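Local coordinates for lipoprotein (Clostridioides difficile, PDB 7RAG) that binds the cortex-lytic amidase CwlD and allosterically activates it during spore formation, at residues K152-D157 with R163-Y168; K106-N111 with L125-P130; V31-N36 with H40-I45. All blocks are in the same frame, centred on the assembly; numbering follows the deposited sequence.

In the fold
From the N terminus, interaction 3 comes first, closing the short turn of the hairpin of strands 24-33 and 40-58 in one antiparallel sheet. Interaction 2 then folds the loop at 106-111 back onto strand 122-128 of the second sheet, and interaction 1 closes the hairpin of strands 150-156 and 162-173 in that same sheet. The three follow in series, neither nesting nor crossing. Interactions 1 and 2 touch through Val155 with Ile129 and Met153 with Tyr108, whereas the centre of interaction 3 lies about 55 Å from that of interaction 1. In the assembly the two regions meet between subunits: segment 31-36 of one extends the sheet of the other beside segment 163-168.

Interaction 1: residues K152-D157 with R163-Y168; sequences KMEVLD and RFTVKY
Lys152 faces Lys167 in a non-hydrogen-bonded antiparallel pair, their CG atoms 4.2 Å apart. The Lys152 ammonium leans along its own strand into a weak salt bridge with Glu154, NZ to OE2 3.4 Å, and makes a cation-pi contact with Tyr142. Met153, a selenomethionine, trades backbone bonds with Val166, its N meeting Val166 O at 2.8 Å. Its CB sits at the edge of the Tyr168 ring, 4.0 Å from CE2, while Val166 CG1 lies over one face, toward the rim; the Tyr168 hydroxyl is bonded to the Gly102 carbonyl. Val155 lies alongside Phe164, CG2 to CB 4.0 Å. A classic beta bulge forms here: Val155 O accepts from Arg163 N at 2.6 Å and, weakly, from Phe164 N at 3.4 Å. At Asp157 the Arg163 chain bends at chi2 (-48°), bringing NE (2.8 Å) and NH2 side-on to one oxygen, OD2, which is met on its anti side and lies near the guanidinium plane; carboxylate and guanidinium are turned 71° apart. OD1 is held by Val161 N. Strand 138-144, with Tyr142, flanks the hairpin on the 152-156 side, and beyond 164-167 a strand of the second subunit continues the sheet.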
ATOM      1  N   LYS A 152      29.252  12.314   5.153  1.00 59.35           N
ATOM      2  CA  LYS A 152      29.510  11.037   5.792  1.00 54.70           C
ATOM      3  C   LYS A 152      28.641  10.895   7.030  1.00 57.48           C
ATOM      4  O   LYS A 152      28.299  11.881   7.692  1.00 56.59           O
ATOM      5  CB  LYS A 152      30.985  10.903   6.170  1.00 54.72           C
ATOM      6  CG  LYS A 152      31.374   9.519   6.595  1.00 57.59           C
ATOM      7  CD  LYS A 152      32.883   9.366   6.713  1.00 60.18           C
ATOM      8  CE  LYS A 152      33.438  10.111   7.921  1.00 63.05           C
ATOM      9  NZ  LYS A 152      34.832   9.663   8.235  1.00 72.56           N
HETATM   10  N   MSE A 153      28.303   9.651   7.346  1.00 57.90           N
HETATM   11  CA  MSE A 153      27.610   9.370   8.581  1.00 54.29           C
HETATM   12  C   MSE A 153      28.148   8.114   9.225  1.00 56.06           C
HETATM   13  O   MSE A 153      28.399   7.139   8.531  1.00 58.41           O
HETATM   14  CB  MSE A 153      26.120   9.230   8.348  1.00 54.43           C
HETATM   15  CG  MSE A 153      25.393   9.137   9.671  1.00 68.06           C
HETATM   16 SE   MSE A 153      23.650   8.271   9.600  1.00 95.53          SE
HETATM   17  CE  MSE A 153      22.565   9.843   9.051  1.00 56.40           C
ATOM     18  N   GLU A 154      28.341   8.134  10.542  1.00 54.84           N
ATOM     19  CA  GLU A 154      28.852   6.983  11.277  1.00 55.73           C
ATOM     20  C   GLU A 154      27.918   6.628  12.428  1.00 58.30           C
ATOM     21  O   GLU A 154      27.543   7.497  13.225  1.00 58.55           O
ATOM     22  CB  GLU A 154      30.263   7.252  11.813  1.00 54.90           C
ATOM     23  CG  GLU A 154      31.294   7.560  10.735  1.00 54.83           C
ATOM     24  CD  GLU A 154      32.667   7.897  11.309  1.00 64.93           C
ATOM     25  OE1 GLU A 154      32.738   8.438  12.439  1.00 68.09           O
ATOM     26  OE2 GLU A 154      33.683   7.618  10.629  1.00 66.98           O
ATOM     27  N   VAL A 155      27.538   5.356  12.511  1.00 53.85           N
ATOM     28  CA  VAL A 155      26.932   4.801  13.713  1.00 54.44           C
ATOM     29  C   VAL A 155      28.057   4.163  14.528  1.00 56.94           C
ATOM     30  O   VAL A 155      28.762   3.264  14.052  1.00 54.88           O
ATOM     31  CB  VAL A 155      25.817   3.799  13.364  1.00 58.96           C
ATOM     32  CG1 VAL A 155      25.121   3.265  14.621  1.00 53.86           C
ATOM     33  CG2 VAL A 155      24.800   4.448  12.432  1.00 51.63           C
ATOM     34  N   LEU A 156      28.271   4.666  15.735  1.00 60.88           N
ATOM     35  CA  LEU A 156      29.349   4.205  16.598  1.00 61.07           C
ATOM     36  C   LEU A 156      28.773   3.311  17.687  1.00 60.34           C
ATOM     37  O   LEU A 156      27.682   3.581  18.205  1.00 57.86           O
ATOM     38  CB  LEU A 156      30.092   5.382  17.229  1.00 59.01           C
ATOM     39  CG  LEU A 156      30.582   6.504  16.311  1.00 63.19           C
ATOM     40  CD1 LEU A 156      30.948   7.690  17.172  1.00 61.57           C
ATOM     41  CD2 LEU A 156      31.767   6.100  15.428  1.00 58.47           C
ATOM     42  N   ASP A 157      29.492   2.235  18.012  1.00 57.73           N
ATOM     43  CA  ASP A 157      29.074   1.408  19.131  1.00 65.64           C
ATOM     44  C   ASP A 157      29.437   2.106  20.441  1.00 68.76           C
ATOM     45  O   ASP A 157      29.911   3.245  20.460  1.00 68.66           O
ATOM     46  CB  ASP A 157      29.666  -0.001  19.025  1.00 63.10           C
ATOM     47  CG  ASP A 157      31.180  -0.035  19.087  1.00 65.54           C
ATOM     48  OD1 ASP A 157      31.810   0.908  19.601  1.00 67.94           O
ATOM     49  OD2 ASP A 157      31.748  -1.046  18.626  1.00 68.66           O
ATOM     50  N   ARG A 163      30.277   1.184  13.426  1.00 56.89           N
ATOM     51  CA  ARG A 163      29.700  -0.054  12.932  1.00 51.40           C
ATOM     52  C   ARG A 163      29.076   0.112  11.563  1.00 50.13           C
ATOM     53  O   ARG A 163      29.065  -0.846  10.786  1.00 49.28           O
ATOM     54  CB  ARG A 163      28.647  -0.579  13.907  1.00 51.33           C
ATOM     55  CG  ARG A 163      29.204  -0.920  15.241  1.00 52.75           C
ATOM     56  CD  ARG A 163      30.433  -1.740  15.038  1.00 53.70           C
ATOM     57  NE  ARG A 163      30.835  -2.364  16.281  1.00 65.57           N
ATOM     58  CZ  ARG A 163      31.063  -3.657  16.431  1.00 57.30           C
ATOM     59  NH1 ARG A 163      30.942  -4.470  15.391  1.00 52.88           N
ATOM     60  NH2 ARG A 163      31.431  -4.111  17.626  1.00 55.86           N
ATOM     61  N   PHE A 164      28.513   1.285  11.274  1.00 50.17           N
ATOM     62  CA  PHE A 164      27.998   1.613   9.952  1.00 49.96           C
ATOM     63  C   PHE A 164      28.639   2.904   9.502  1.00 51.09           C
ATOM     64  O   PHE A 164      28.613   3.888  10.247  1.00 55.32           O
ATOM     65  CB  PHE A 164      26.474   1.806   9.928  1.00 53.76           C
ATOM     66  CG  PHE A 164      25.712   0.554  10.077  1.00 49.81           C
ATOM     67  CD1 PHE A 164      25.254  -0.122   8.957  1.00 47.34           C
ATOM     68  CD2 PHE A 164      25.464   0.034  11.344  1.00 48.54           C
ATOM     69  CE1 PHE A 164      24.546  -1.312   9.107  1.00 49.41           C
ATOM     70  CE2 PHE A 164      24.767  -1.140  11.496  1.00 49.16           C
ATOM     71  CZ  PHE A 164      24.303  -1.816  10.373  1.00 49.59           C
ATOM     72  N   THR A 165      29.179   2.910   8.284  1.00 51.00           N
ATOM     73  CA  THR A 165      29.736   4.116   7.686  1.00 50.53           C
ATOM     74  C   THR A 165      29.059   4.358   6.349  1.00 53.48           C
ATOM     75  O   THR A 165      29.212   3.563   5.418  1.00 54.62           O
ATOM     76  CB  THR A 165      31.246   4.015   7.494  1.00 51.37           C
ATOM     77  OG1 THR A 165      31.859   3.712   8.751  1.00 55.09           O
ATOM     78  CG2 THR A 165      31.789   5.351   6.994  1.00 52.25           C
ATOM     79  N   VAL A 166      28.349   5.474   6.245  1.00 50.91           N
ATOM     80  CA  VAL A 166      27.700   5.874   5.015  1.00 51.03           C
ATOM     81  C   VAL A 166      28.485   7.037   4.434  1.00 52.76           C
ATOM     82  O   VAL A 166      28.632   8.076   5.083  1.00 55.56           O
ATOM     83  CB  VAL A 166      26.238   6.274   5.258  1.00 53.37           C
ATOM     84  CG1 VAL A 166      25.613   6.769   3.964  1.00 50.80           C
ATOM     85  CG2 VAL A 166      25.455   5.120   5.853  1.00 49.34           C
ATOM     86  N   LYS A 167      28.964   6.879   3.210  1.00 52.11           N
ATOM     87  CA  LYS A 167      29.555   7.975   2.448  1.00 52.52           C
ATOM     88  C   LYS A 167      28.583   8.365   1.345  1.00 54.45           C
ATOM     89  O   LYS A 167      28.208   7.526   0.513  1.00 53.65           O
ATOM     90  CB  LYS A 167      30.918   7.584   1.869  1.00 54.57           C
ATOM     91  CG  LYS A 167      32.070   7.638   2.899  1.00 56.68           C
ATOM     92  CD  LYS A 167      33.233   6.745   2.509  1.00 65.40           C
ATOM     93  CE  LYS A 167      34.465   6.979   3.408  1.00 69.65           C
ATOM     94  NZ  LYS A 167      35.654   7.573   2.657  1.00 69.22           N
ATOM     95  N   TYR A 168      28.165   9.630   1.354  1.00 54.95           N
ATOM     96  CA  TYR A 168      27.193  10.149   0.395  1.00 57.14           C
ATOM     97  C   TYR A 168      27.903  10.677  -0.852  1.00 54.35           C
ATOM     98  O   TYR A 168      28.718  11.596  -0.758  1.00 57.48           O
ATOM     99  CB  TYR A 168      26.360  11.258   1.039  1.00 54.63           C
ATOM    100  CG  TYR A 168      25.539  10.831   2.235  1.00 53.14           C
ATOM    101  CD1 TYR A 168      24.207  10.435   2.094  1.00 52.99           C
ATOM    102  CD2 TYR A 168      26.091  10.843   3.515  1.00 55.68           C
ATOM    103  CE1 TYR A 168      23.458  10.047   3.198  1.00 52.65           C
ATOM    104  CE2 TYR A 168      25.352  10.472   4.626  1.00 52.68           C
ATOM    105  CZ  TYR A 168      24.039  10.074   4.463  1.00 52.49           C
ATOM    106  OH  TYR A 168      23.325   9.698   5.575  1.00 56.62           O
TER

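Interaction 2: residues K106-N111 with L125-P130; sequences KNYLQN and LETFIP
A largely apolar contact between Tyr108 and Leu125 lays the loop between strands 85-90 and 115-119 against strand 122-128, in the buried interior beside the second sheet. Tyr108 carries most of it. Its side chain and that of Leu125 run past each other in opposite directions, and the ring meets Leu125 CB obliquely, with Tyr108 CD1 3.5 Å from that atom. Leu125 CD1 reaches further back along the tyrosine, 3.6 Å from Tyr108 CD1 and 4.0 Å from Tyr108 CB, so the leucine follows the aromatic side chain from its root to the ring. At the other end Thr127 comes in at a slant, its CG2 4.1 Å from Tyr108 CE1. With chi1 at 63°, Thr127 OG1 lies between its backbone N and carbonyl carbon while the methyl is the branch turned to the ring. The Asn107 side chain approaches Thr127 from the opposite direction. Beyond the two segments, Tyr108 packs on Leu141 and Met153, and Phe15 of the second subunit adds to its surroundings. The hydroxyl has a weak hydrogen bond to the Gln139 carbonyl on the adjoining strand. The loop is therefore probably held mainly by apolar packing, with the phenol oxygen given a modest polar anchor on the sheet rather than a strong bond to strand 122-128.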
ATOM      1  N   LYS A 106      15.109  15.280   9.433  1.00 78.77           N
ATOM      2  CA  LYS A 106      14.129  15.159  10.506  1.00 88.35           C
ATOM      3  C   LYS A 106      14.717  14.571  11.783  1.00 87.39           C
ATOM      4  O   LYS A 106      14.015  14.538  12.795  1.00 98.94           O
ATOM      5  CB  LYS A 106      12.882  14.337  10.109  1.00 87.46           C
ATOM      6  CG  LYS A 106      11.860  15.075   9.217  1.00 87.69           C
ATOM      7  CD  LYS A 106      10.616  14.216   8.967  1.00 84.81           C
ATOM      8  CE  LYS A 106      10.544  13.031   9.930  1.00 82.14           C
ATOM      9  NZ  LYS A 106       9.267  12.290   9.791  1.00 92.25           N
ATOM     10  N   ASN A 107      15.968  14.121  11.795  1.00 84.26           N
ATOM     11  CA  ASN A 107      16.678  13.964  13.058  1.00 84.06           C
ATOM     12  C   ASN A 107      17.750  15.017  13.247  1.00 88.51           C
ATOM     13  O   ASN A 107      17.914  15.537  14.357  1.00 91.29           O
ATOM     14  CB  ASN A 107      17.316  12.578  13.184  1.00 78.82           C
ATOM     15  CG  ASN A 107      18.158  12.439  14.458  1.00 78.91           C
ATOM     16  OD1 ASN A 107      19.354  12.123  14.406  1.00 78.15           O
ATOM     17  ND2 ASN A 107      17.535  12.697  15.607  1.00 70.00           N
ATOM     18  N   TYR A 108      18.476  15.348  12.181  1.00 82.62           N
ATOM     19  CA  TYR A 108      19.383  16.481  12.201  1.00 81.05           C
ATOM     20  C   TYR A 108      18.682  17.788  11.881  1.00 87.47           C
ATOM     21  O   TYR A 108      19.279  18.853  12.065  1.00 88.23           O
ATOM     22  CB  TYR A 108      20.539  16.229  11.240  1.00 70.96           C
ATOM     23  CG  TYR A 108      21.380  15.092  11.741  1.00 75.48           C
ATOM     24  CD1 TYR A 108      22.249  15.274  12.822  1.00 77.00           C
ATOM     25  CD2 TYR A 108      21.269  13.820  11.187  1.00 72.44           C
ATOM     26  CE1 TYR A 108      23.014  14.223  13.321  1.00 71.90           C
ATOM     27  CE2 TYR A 108      22.033  12.761  11.671  1.00 75.72           C
ATOM     28  CZ  TYR A 108      22.905  12.969  12.741  1.00 73.51           C
ATOM     29  OH  TYR A 108      23.657  11.918  13.222  1.00 71.31           O
ATOM     30  N   LEU A 109      17.426  17.725  11.430  1.00 86.58           N
ATOM     31  CA  LEU A 109      16.592  18.918  11.337  1.00 93.06           C
ATOM     32  C   LEU A 109      15.986  19.254  12.691  1.00100.56           C
ATOM     33  O   LEU A 109      16.215  20.337  13.240  1.00104.16           O
ATOM     34  CB  LEU A 109      15.483  18.710  10.301  1.00 91.12           C
ATOM     35  CG  LEU A 109      14.449  19.831  10.227  1.00 92.31           C
ATOM     36  CD1 LEU A 109      15.079  21.121   9.697  1.00 82.23           C
ATOM     37  CD2 LEU A 109      13.264  19.392   9.376  1.00 94.13           C
ATOM     38  N   GLN A 110      15.208  18.330  13.244  1.00101.53           N
ATOM     39  CA  GLN A 110      14.498  18.555  14.503  1.00108.19           C
ATOM     40  C   GLN A 110      15.510  18.404  15.637  1.00118.23           C
ATOM     41  O   GLN A 110      15.729  17.324  16.193  1.00112.82           O
ATOM     42  CB  GLN A 110      13.314  17.603  14.617  1.00107.68           C
ATOM     43  CG  GLN A 110      12.327  17.741  13.445  1.00103.41           C
ATOM     44  CD  GLN A 110      11.251  16.660  13.417  1.00105.03           C
ATOM     45  OE1 GLN A 110      11.216  15.764  14.269  1.00107.05           O
ATOM     46  NE2 GLN A 110      10.365  16.743  12.430  1.00102.35           N
ATOM     47  N   ASN A 111      16.147  19.521  15.970  1.00146.71           N
ATOM     48  CA  ASN A 111      17.242  19.522  16.924  1.00141.93           C
ATOM     49  C   ASN A 111      16.756  19.157  18.323  1.00136.85           C
ATOM     50  O   ASN A 111      15.645  19.495  18.740  1.00132.66           O
ATOM     51  CB  ASN A 111      17.933  20.893  16.942  1.00127.57           C
ATOM     52  N   LEU A 125      27.716  16.804  13.432  1.00 67.36           N
ATOM     53  CA  LEU A 125      26.507  16.741  14.245  1.00 65.50           C
ATOM     54  C   LEU A 125      26.442  15.376  14.909  1.00 73.06           C
ATOM     55  O   LEU A 125      26.449  14.354  14.217  1.00 71.51           O
ATOM     56  CB  LEU A 125      25.269  16.960  13.385  1.00 68.09           C
ATOM     57  CG  LEU A 125      25.313  18.157  12.447  1.00 71.55           C
ATOM     58  CD1 LEU A 125      23.979  18.280  11.728  1.00 74.51           C
ATOM     59  CD2 LEU A 125      25.623  19.419  13.222  1.00 73.57           C
ATOM     60  N   GLU A 126      26.369  15.355  16.238  1.00 73.73           N
ATOM     61  CA  GLU A 126      26.381  14.115  17.006  1.00 73.37           C
ATOM     62  C   GLU A 126      25.129  14.009  17.860  1.00 71.03           C
ATOM     63  O   GLU A 126      24.815  14.927  18.617  1.00 74.46           O
ATOM     64  CB  GLU A 126      27.593  14.036  17.926  1.00 75.62           C
ATOM     65  CG  GLU A 126      28.883  14.514  17.336  1.00 79.63           C
ATOM     66  CD  GLU A 126      30.004  14.364  18.332  1.00 85.90           C
ATOM     67  OE1 GLU A 126      29.710  13.894  19.462  1.00 83.34           O
ATOM     68  OE2 GLU A 126      31.160  14.705  17.988  1.00 91.94           O
ATOM     69  N   THR A 127      24.442  12.880  17.772  1.00 73.70           N
ATOM     70  CA  THR A 127      23.320  12.610  18.651  1.00 72.17           C
ATOM     71  C   THR A 127      23.500  11.213  19.224  1.00 73.57           C
ATOM     72  O   THR A 127      24.190  10.386  18.632  1.00 69.26           O
ATOM     73  CB  THR A 127      21.961  12.745  17.907  1.00 75.68           C
ATOM     74  OG1 THR A 127      21.869  11.767  16.869  1.00 76.21           O
ATOM     75  CG2 THR A 127      21.812  14.133  17.273  1.00 76.67           C
ATOM     76  N   PHE A 128      22.935  10.978  20.412  1.00 74.83           N
ATOM     77  CA  PHE A 128      22.870   9.641  20.996  1.00 72.31           C
ATOM     78  C   PHE A 128      21.658   8.917  20.444  1.00 73.71           C
ATOM     79  O   PHE A 128      20.625   9.535  20.177  1.00 78.57           O
ATOM     80  CB  PHE A 128      22.777   9.686  22.522  1.00 75.67           C
ATOM     81  CG  PHE A 128      24.102   9.859  23.198  1.00 86.23           C
ATOM     82  CD1 PHE A 128      25.055   8.849  23.145  1.00 84.42           C
ATOM     83  CD2 PHE A 128      24.404  11.034  23.881  1.00 87.33           C
ATOM     84  CE1 PHE A 128      26.287   9.005  23.759  1.00 89.78           C
ATOM     85  CE2 PHE A 128      25.632  11.197  24.497  1.00 89.44           C
ATOM     86  CZ  PHE A 128      26.577  10.182  24.434  1.00 93.07           C
ATOM     87  N   ILE A 129      21.788   7.612  20.252  1.00 72.10           N
ATOM     88  CA  ILE A 129      20.692   6.794  19.739  1.00 72.83           C
ATOM     89  C   ILE A 129      19.971   6.184  20.933  1.00 76.02           C
ATOM     90  O   ILE A 129      20.578   5.390  21.675  1.00 76.24           O
ATOM     91  CB  ILE A 129      21.193   5.715  18.774  1.00 68.18           C
ATOM     92  CG1 ILE A 129      22.148   6.340  17.759  1.00 68.31           C
ATOM     93  CG2 ILE A 129      20.020   5.080  18.056  1.00 67.54           C
ATOM     94  CD1 ILE A 129      22.598   5.392  16.682  1.00 60.40           C
ATOM     95  N   PRO A 130      18.705   6.525  21.164  1.00 73.12           N
ATOM     96  CA  PRO A 130      18.015   6.041  22.358  1.00 76.77           C
ATOM     97  C   PRO A 130      17.735   4.555  22.253  1.00 80.88           C
ATOM     98  O   PRO A 130      17.508   4.011  21.165  1.00 82.39           O
ATOM     99  CB  PRO A 130      16.712   6.852  22.376  1.00 84.39           C
ATOM    100  CG  PRO A 130      16.829   7.870  21.241  1.00 75.59           C
ATOM    101  CD  PRO A 130      17.798   7.264  20.274  1.00 77.95           C
TER

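Interaction 3: residues V31-N36 with H40-I45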
ATOM      1  N   VAL A  31     -21.117  18.713   0.075  1.00 50.16           N
ATOM      2  CA  VAL A  31     -21.119  18.547  -1.371  1.00 50.00           C
ATOM      3  C   VAL A  31     -22.549  18.355  -1.840  1.00 49.74           C
ATOM      4  O   VAL A  31     -23.259  17.484  -1.333  1.00 49.30           O
ATOM      5  CB  VAL A  31     -20.251  17.357  -1.807  1.00 49.51           C
ATOM      6  CG1 VAL A  31     -20.232  17.271  -3.308  1.00 49.43           C
ATOM      7  CG2 VAL A  31     -18.843  17.477  -1.238  1.00 49.82           C
ATOM      8  N   GLU A  32     -22.968  19.159  -2.809  1.00 50.19           N
ATOM      9  CA  GLU A  32     -24.222  18.950  -3.525  1.00 49.88           C
ATOM     10  C   GLU A  32     -23.918  18.385  -4.914  1.00 49.63           C
ATOM     11  O   GLU A  32     -23.094  18.937  -5.657  1.00 49.88           O
ATOM     12  CB  GLU A  32     -25.011  20.256  -3.635  1.00 50.41           C
ATOM     13  CG  GLU A  32     -26.384  20.058  -4.264  1.00 54.23           C
ATOM     14  CD  GLU A  32     -27.072  21.359  -4.732  1.00 62.49           C
ATOM     15  OE1 GLU A  32     -26.512  22.072  -5.608  1.00 67.73           O
ATOM     16  OE2 GLU A  32     -28.190  21.650  -4.246  1.00 59.86           O
ATOM     17  N   VAL A  33     -24.564  17.275  -5.254  1.00 49.16           N
ATOM     18  CA  VAL A  33     -24.395  16.625  -6.549  1.00 48.93           C
ATOM     19  C   VAL A  33     -25.732  16.656  -7.256  1.00 49.02           C
ATOM     20  O   VAL A  33     -26.757  16.302  -6.662  1.00 52.38           O
ATOM     21  CB  VAL A  33     -23.882  15.182  -6.407  1.00 48.31           C
ATOM     22  CG1 VAL A  33     -23.631  14.564  -7.785  1.00 48.13           C
ATOM     23  CG2 VAL A  33     -22.600  15.157  -5.545  1.00 48.27           C
ATOM     24  N   VAL A  34     -25.734  17.119  -8.501  1.00 50.04           N
ATOM     25  CA  VAL A  34     -26.972  17.346  -9.240  1.00 50.11           C
ATOM     26  C   VAL A  34     -26.908  16.527 -10.522  1.00 49.31           C
ATOM     27  O   VAL A  34     -26.297  16.960 -11.506  1.00 49.85           O
ATOM     28  CB  VAL A  34     -27.196  18.831  -9.546  1.00 50.86           C
ATOM     29  CG1 VAL A  34     -28.527  19.016 -10.263  1.00 50.32           C
ATOM     30  CG2 VAL A  34     -27.131  19.646  -8.271  1.00 50.27           C
ATOM     31  N   GLY A  35     -27.546  15.354 -10.529  1.00 48.99           N
ATOM     32  CA  GLY A  35     -27.684  14.592 -11.770  1.00 49.32           C
ATOM     33  C   GLY A  35     -28.892  15.062 -12.569  1.00 49.66           C
ATOM     34  O   GLY A  35     -29.102  16.273 -12.691  1.00 49.80           O
ATOM     35  N   ASN A  36     -29.725  14.141 -13.067  1.00 49.33           N
ATOM     36  CA  ASN A  36     -30.847  14.481 -13.938  1.00 49.86           C
ATOM     37  C   ASN A  36     -32.175  14.499 -13.195  1.00 53.83           C
ATOM     38  O   ASN A  36     -33.238  14.522 -13.826  1.00 61.36           O
ATOM     39  CB  ASN A  36     -30.929  13.511 -15.114  1.00 49.81           C
ATOM     40  CG  ASN A  36     -31.114  12.069 -14.657  1.00 53.66           C
ATOM     41  OD1 ASN A  36     -30.496  11.626 -13.669  1.00 54.29           O
ATOM     42  ND2 ASN A  36     -31.975  11.337 -15.347  1.00 49.57           N
ATOM     43  N   HIS A  40     -28.496  15.603  -4.466  1.00 48.74           N
ATOM     44  CA  HIS A  40     -28.210  14.801  -3.289  1.00 49.70           C
ATOM     45  C   HIS A  40     -27.080  15.481  -2.535  1.00 50.09           C
ATOM     46  O   HIS A  40     -26.212  16.122  -3.138  1.00 48.87           O
ATOM     47  CB  HIS A  40     -27.813  13.370  -3.672  1.00 49.65           C
ATOM     48  CG  HIS A  40     -28.247  12.334  -2.685  1.00 53.67           C
ATOM     49  ND1 HIS A  40     -29.525  11.813  -2.669  1.00 60.22           N
ATOM     50  CD2 HIS A  40     -27.579  11.713  -1.686  1.00 57.80           C
ATOM     51  CE1 HIS A  40     -29.624  10.918  -1.702  1.00 59.18           C
ATOM     52  NE2 HIS A  40     -28.456  10.836  -1.089  1.00 54.57           N
ATOM     53  N   ASN A  41     -27.086  15.357  -1.219  1.00 48.37           N
ATOM     54  CA  ASN A  41     -26.088  16.055  -0.425  1.00 48.63           C
ATOM     55  C   ASN A  41     -25.235  15.061   0.352  1.00 50.44           C
ATOM     56  O   ASN A  41     -25.664  13.949   0.659  1.00 54.72           O
ATOM     57  CB  ASN A  41     -26.746  17.085   0.464  1.00 50.72           C
ATOM     58  CG  ASN A  41     -27.344  18.238  -0.355  1.00 52.59           C
ATOM     59  OD1 ASN A  41     -26.621  18.958  -1.031  1.00 57.99           O
ATOM     60  ND2 ASN A  41     -28.656  18.377  -0.335  1.00 52.93           N
ATOM     61  N   TYR A  42     -23.970  15.420   0.543  1.00 48.31           N
ATOM     62  CA  TYR A  42     -23.032  14.584   1.256  1.00 47.93           C
ATOM     63  C   TYR A  42     -22.212  15.477   2.165  1.00 49.14           C
ATOM     64  O   TYR A  42     -22.030  16.659   1.869  1.00 49.11           O
ATOM     65  CB  TYR A  42     -22.114  13.840   0.296  1.00 47.58           C
ATOM     66  CG  TYR A  42     -22.858  13.065  -0.742  1.00 48.14           C
ATOM     67  CD1 TYR A  42     -23.178  11.731  -0.537  1.00 47.27           C
ATOM     68  CD2 TYR A  42     -23.227  13.661  -1.940  1.00 47.46           C
ATOM     69  CE1 TYR A  42     -23.859  11.013  -1.488  1.00 46.11           C
ATOM     70  CE2 TYR A  42     -23.897  12.952  -2.898  1.00 47.81           C
ATOM     71  CZ  TYR A  42     -24.219  11.627  -2.665  1.00 47.29           C
ATOM     72  OH  TYR A  42     -24.901  10.922  -3.633  1.00 49.30           O
ATOM     73  N   VAL A  43     -21.719  14.926   3.269  1.00 49.00           N
ATOM     74  CA  VAL A  43     -20.716  15.622   4.061  1.00 51.66           C
ATOM     75  C   VAL A  43     -19.511  14.712   4.216  1.00 52.80           C
ATOM     76  O   VAL A  43     -19.632  13.556   4.633  1.00 53.62           O
ATOM     77  CB  VAL A  43     -21.245  16.085   5.429  1.00 54.13           C
ATOM     78  CG1 VAL A  43     -20.147  16.711   6.232  1.00 53.81           C
ATOM     79  CG2 VAL A  43     -22.347  17.104   5.236  1.00 49.57           C
ATOM     80  N   LEU A  44     -18.355  15.231   3.847  1.00 53.53           N
ATOM     81  CA  LEU A  44     -17.095  14.527   3.962  1.00 51.07           C
ATOM     82  C   LEU A  44     -16.193  15.338   4.866  1.00 51.79           C
ATOM     83  O   LEU A  44     -16.384  16.546   5.028  1.00 50.40           O
ATOM     84  CB  LEU A  44     -16.415  14.342   2.588  1.00 51.73           C
ATOM     85  CG  LEU A  44     -17.192  13.488   1.578  1.00 56.25           C
ATOM     86  CD1 LEU A  44     -18.201  14.325   0.786  1.00 49.86           C
ATOM     87  CD2 LEU A  44     -16.266  12.737   0.655  1.00 49.07           C
ATOM     88  N   ILE A  45     -15.213  14.666   5.460  1.00 50.61           N
ATOM     89  CA  ILE A  45     -14.052  15.346   6.016  1.00 50.50           C
ATOM     90  C   ILE A  45     -12.881  15.120   5.071  1.00 52.66           C
ATOM     91  O   ILE A  45     -12.638  13.989   4.629  1.00 56.30           O
ATOM     92  CB  ILE A  45     -13.752  14.869   7.442  1.00 55.23           C
ATOM     93  CG1 ILE A  45     -14.967  15.197   8.316  1.00 55.04           C
ATOM     94  CG2 ILE A  45     -12.500  15.560   7.974  1.00 51.50           C
ATOM     95  CD1 ILE A  45     -15.024  14.447   9.588  1.00 62.14           C
TER
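Val31 and Tyr42 exchange two backbone hydrogen bonds, as do Val33 and His40, and these four bonds close the hairpin. Val31 N reaches Tyr42 O at 2.9 Å and almost straight, 172° at the hydrogen, although the donor stands 23° off the carbonyl plane. Val33 N donates to His40 O at the same 2.9 Å, and His40 N returns a bond to Val33 O. Between these hydrogen-bonded pairs lies the non-hydrogen-bonded pair Glu32-Asn41, where Asn41 CA sits 3.3 Å from Val31 O in a CA-H...O contact. Both side chains rise from the same face, side by side. Asn41 OD1 rests against the aliphatic base of the glutamate, 3.3 Å from Glu32 CB and close to its CG as well.

The opposite face holds Val31, Val33, Tyr42, Leu44 and His40, though the end of the histidine leads away from the partner strand. Tyr42 has CG anti to its carbonyl carbon (chi1 -54°), which swings the ring back over the partner strand: Val33 CG2 meets the ring obliquely, nearest Tyr42 CE2 at 3.7 Å, and Val31 O lies near the ring plane at its edge. Further along, Val31 CG2 meets Leu44 CD1 at 3.8 Å. The polar ends on this face serve the amidase chain: His40 NE2 bonds Glu54 and Tyr42 OH bonds Glu57, both of the amidase. Val34 O accepts from Arg163 of the second subunit, whose strand also extends the sheet from Val31 to Val33. Backbone bonds thus fix the hairpin, Val33 packs against the tyrosine ring and Val31 against Leu44, and the histidine and tyrosine hydrogen-bond to acidic residues of the amidase, consistent with a role in recognising that enzyme.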